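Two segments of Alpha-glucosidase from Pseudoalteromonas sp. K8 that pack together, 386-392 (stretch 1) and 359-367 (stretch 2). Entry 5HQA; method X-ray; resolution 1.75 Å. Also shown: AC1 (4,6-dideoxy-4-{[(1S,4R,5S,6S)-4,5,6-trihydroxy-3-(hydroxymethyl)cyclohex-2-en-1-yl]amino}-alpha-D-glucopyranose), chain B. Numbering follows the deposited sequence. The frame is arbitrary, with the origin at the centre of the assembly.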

# COMPACT_ATOMS: atom_id res chain seq x y z
N LYS A 386 11.20 -9.16 -5.87
CA LYS A 386 10.55 -7.93 -6.30
C LYS A 386 10.10 -8.11 -7.75
O LYS A 386 10.92 -8.45 -8.60
CB LYS A 386 11.51 -6.74 -6.18
CG LYS A 386 10.98 -5.43 -6.71
CD LYS A 386 12.04 -4.34 -6.52
CE LYS A 386 11.62 -3.03 -7.17
NZ LYS A 386 12.70 -2.03 -7.07
N THR A 387 8.81 -7.91 -8.01
CA THR A 387 8.27 -8.00 -9.36
C THR A 387 7.96 -6.61 -9.89
O THR A 387 7.87 -5.63 -9.14
CB THR A 387 7.01 -8.86 -9.40
OG1 THR A 387 6.01 -8.29 -8.54
CG2 THR A 387 7.32 -10.30 -8.95
N GLY A 388 7.82 -6.51 -11.20
CA GLY A 388 7.62 -5.22 -11.83
C GLY A 388 6.80 -5.36 -13.09
O GLY A 388 6.89 -6.36 -13.81
N TYR A 389 5.97 -4.34 -13.36
CA TYR A 389 5.05 -4.37 -14.49
C TYR A 389 5.06 -3.02 -15.20
O TYR A 389 4.04 -2.37 -15.38
CB TYR A 389 3.64 -4.75 -14.01
CG TYR A 389 3.60 -6.13 -13.36
CD1 TYR A 389 3.98 -6.30 -12.03
CD2 TYR A 389 3.21 -7.25 -14.08
CE1 TYR A 389 3.98 -7.55 -11.43
CE2 TYR A 389 3.20 -8.52 -13.49
CZ TYR A 389 3.58 -8.66 -12.16
OH TYR A 389 3.56 -9.90 -11.56
N VAL A 390 6.25 -2.57 -15.62
CA VAL A 390 6.37 -1.21 -16.15
C VAL A 390 5.74 -1.15 -17.54
O VAL A 390 6.24 -1.75 -18.50
CB VAL A 390 7.83 -0.75 -16.18
CG1 VAL A 390 7.94 0.61 -16.88
CG2 VAL A 390 8.36 -0.63 -14.77
N ALA A 391 4.64 -0.41 -17.66
CA ALA A 391 3.96 -0.09 -18.91
C ALA A 391 2.95 0.99 -18.59
O ALA A 391 2.49 1.10 -17.45
CB ALA A 391 3.26 -1.32 -19.52
N ASP A 392 2.61 1.80 -19.59
CA ASP A 392 1.63 2.85 -19.38
C ASP A 392 0.28 2.25 -19.00
O ASP A 392 -0.01 1.07 -19.26
CB ASP A 392 1.47 3.70 -20.63
CG ASP A 392 2.64 4.64 -20.86
OD1 ASP A 392 3.63 4.60 -20.08
OD2 ASP A 392 2.57 5.41 -21.85
C1 AC1 B . 8.77 4.36 -15.37
O2 AC1 B . 6.59 4.70 -14.44
C2 AC1 B . 7.71 3.80 -14.44
C4A AC1 B . 12.67 -0.46 -10.59
C3 AC1 B . 8.24 3.59 -13.05
O3 AC1 B . 7.19 3.12 -12.18
C4 AC1 B . 9.40 2.63 -13.08
N4A AC1 B . 9.81 2.13 -11.73
C5 AC1 B . 10.47 3.49 -13.73
O5 AC1 B . 10.10 3.69 -15.16
C6 AC1 B . 11.86 2.93 -13.67
C1B AC1 B . 9.98 0.64 -11.63
C2B AC1 B . 10.35 0.21 -10.06
O2B AC1 B . 9.39 0.85 -9.21
C3B AC1 B . 11.68 0.52 -9.74
O3B AC1 B . 11.99 0.34 -8.34
O4 AC1 B . 14.02 -0.09 -10.39
C5B AC1 B . 12.38 -0.48 -12.01
C7B AC1 B . 10.94 0.08 -12.52
C6B AC1 B . 13.11 -1.52 -12.86
O6B AC1 B . 12.55 -2.77 -12.59
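Stretch 2, residues 359-367: TSGNVSNYR

How does the backbone of stretch 2 run over stretch 1? Stretch 1 is the end of a strand, Lys386 to Gly388, that passes into a loop at Tyr389. Across it lies a type I' turn, Thr359 to Asn362, closed by Asn362 N donating to Thr359 O at 3.1 Å; a helix follows from Val363. The closest CA pairs are Tyr389 and Gly361, 4.6 Å apart, and Val390 and Ser360, 4.4 Å apart.

What holds the turn to the strand end? Both hydrogen bonds between the stretches converge on one carbonyl: Thr359 N reaches Gly388 O at 3.0 Å, and Thr359 OG1 reaches the same Gly388 O at 2.8 Å. The p rotamer of Thr359 (67°) accompanies this, and its OG1 also accepts from Gly361 N at 3.0 Å, tying the turn to itself as well as to the strand.

Why is glycine at position 361? Its phi of 88° and psi of -12° would jam a CB against the preceding carbonyl oxygen, and an ideal CB would also lie 2.7 Å from Ala391 CB, a clash. Without one, Ala391 CB, which points toward stretch 2, rests 4.0 Å from Gly361 CA. Nearby, Ser360 CA makes a CA-H...O contact with Val390 O at 3.2 Å.

Which side chains from the helix meet stretch 1? Tyr389 points away at its CB, but the end of its side chain comes nearer: Val363 CG1 packs at the edge of its ring, 3.7 Å from Tyr389 CD2, and Tyr389 OH lies at the edge of the Tyr366 ring, 3.8 Å from Tyr366 CE2. Farther along the same ring, Tyr366 OH comes within 3.7 Å of Thr387 CG2. Asn362 caps this helix, its OD1 accepting from Asn365 N at 2.9 Å.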

# COMPACT_ATOMS: atom_id res chain seq x y z
N THR A 359 8.85 -7.26 -15.83
CA THR A 359 8.20 -7.76 -17.03
C THR A 359 8.11 -6.73 -18.15
O THR A 359 7.82 -7.11 -19.29
CB THR A 359 6.78 -8.24 -16.71
OG1 THR A 359 5.98 -7.10 -16.35
CG2 THR A 359 6.80 -9.24 -15.56
N SER A 360 8.32 -5.45 -17.84
CA SER A 360 8.01 -4.36 -18.76
C SER A 360 6.62 -4.54 -19.39
O SER A 360 6.40 -4.26 -20.57
CB SER A 360 9.07 -4.20 -19.85
OG SER A 360 10.25 -3.64 -19.30
N GLY A 361 5.69 -5.04 -18.58
CA GLY A 361 4.31 -5.12 -18.99
C GLY A 361 3.90 -6.38 -19.72
O GLY A 361 2.69 -6.60 -19.90
N ASN A 362 4.84 -7.21 -20.17
CA ASN A 362 4.45 -8.41 -20.91
C ASN A 362 4.27 -9.55 -19.92
O ASN A 362 5.23 -10.23 -19.56
CB ASN A 362 5.48 -8.76 -21.99
CG ASN A 362 5.05 -9.95 -22.83
OD1 ASN A 362 4.27 -10.81 -22.37
ND2 ASN A 362 5.54 -10.02 -24.06
N VAL A 363 3.02 -9.78 -19.51
CA VAL A 363 2.78 -10.76 -18.47
C VAL A 363 2.74 -12.18 -19.02
O VAL A 363 2.89 -13.13 -18.24
CB VAL A 363 1.50 -10.43 -17.68
CG1 VAL A 363 1.68 -9.08 -16.97
CG2 VAL A 363 0.29 -10.39 -18.61
N SER A 364 2.54 -12.36 -20.32
CA SER A 364 2.53 -13.71 -20.87
C SER A 364 3.94 -14.27 -20.97
O SER A 364 4.16 -15.45 -20.71
CB SER A 364 1.85 -13.72 -22.24
OG SER A 364 0.48 -13.38 -22.11
N ASN A 365 4.91 -13.43 -21.35
CA ASN A 365 6.30 -13.85 -21.36
C ASN A 365 6.77 -14.22 -19.96
O ASN A 365 7.57 -15.15 -19.78
CB ASN A 365 7.18 -12.75 -21.94
CG ASN A 365 8.66 -13.11 -21.93
OD1 ASN A 365 9.06 -14.11 -22.51
ND2 ASN A 365 9.47 -12.30 -21.26
N TYR A 366 6.29 -13.50 -18.94
CA TYR A 366 6.62 -13.85 -17.56
C TYR A 366 5.92 -15.14 -17.16
O TYR A 366 6.54 -16.05 -16.59
CB TYR A 366 6.22 -12.71 -16.63
CG TYR A 366 6.60 -12.88 -15.17
CD1 TYR A 366 7.73 -13.60 -14.78
CD2 TYR A 366 5.82 -12.29 -14.18
CE1 TYR A 366 8.07 -13.73 -13.43
CE2 TYR A 366 6.15 -12.41 -12.83
CZ TYR A 366 7.27 -13.13 -12.47
OH TYR A 366 7.57 -13.24 -11.13
N ARG A 367 4.62 -15.24 -17.44
CA ARG A 367 3.84 -16.40 -17.03
C ARG A 367 4.43 -17.69 -17.57
O ARG A 367 4.50 -18.70 -16.86
CB ARG A 367 2.39 -16.23 -17.49
CG ARG A 367 1.56 -17.50 -17.46
CD ARG A 367 1.08 -17.82 -16.07
NE ARG A 367 -0.06 -17.00 -15.69
CZ ARG A 367 -1.22 -17.47 -15.22
NH1 ARG A 367 -1.40 -18.77 -15.07
NH2 ARG A 367 -2.18 -16.63 -14.90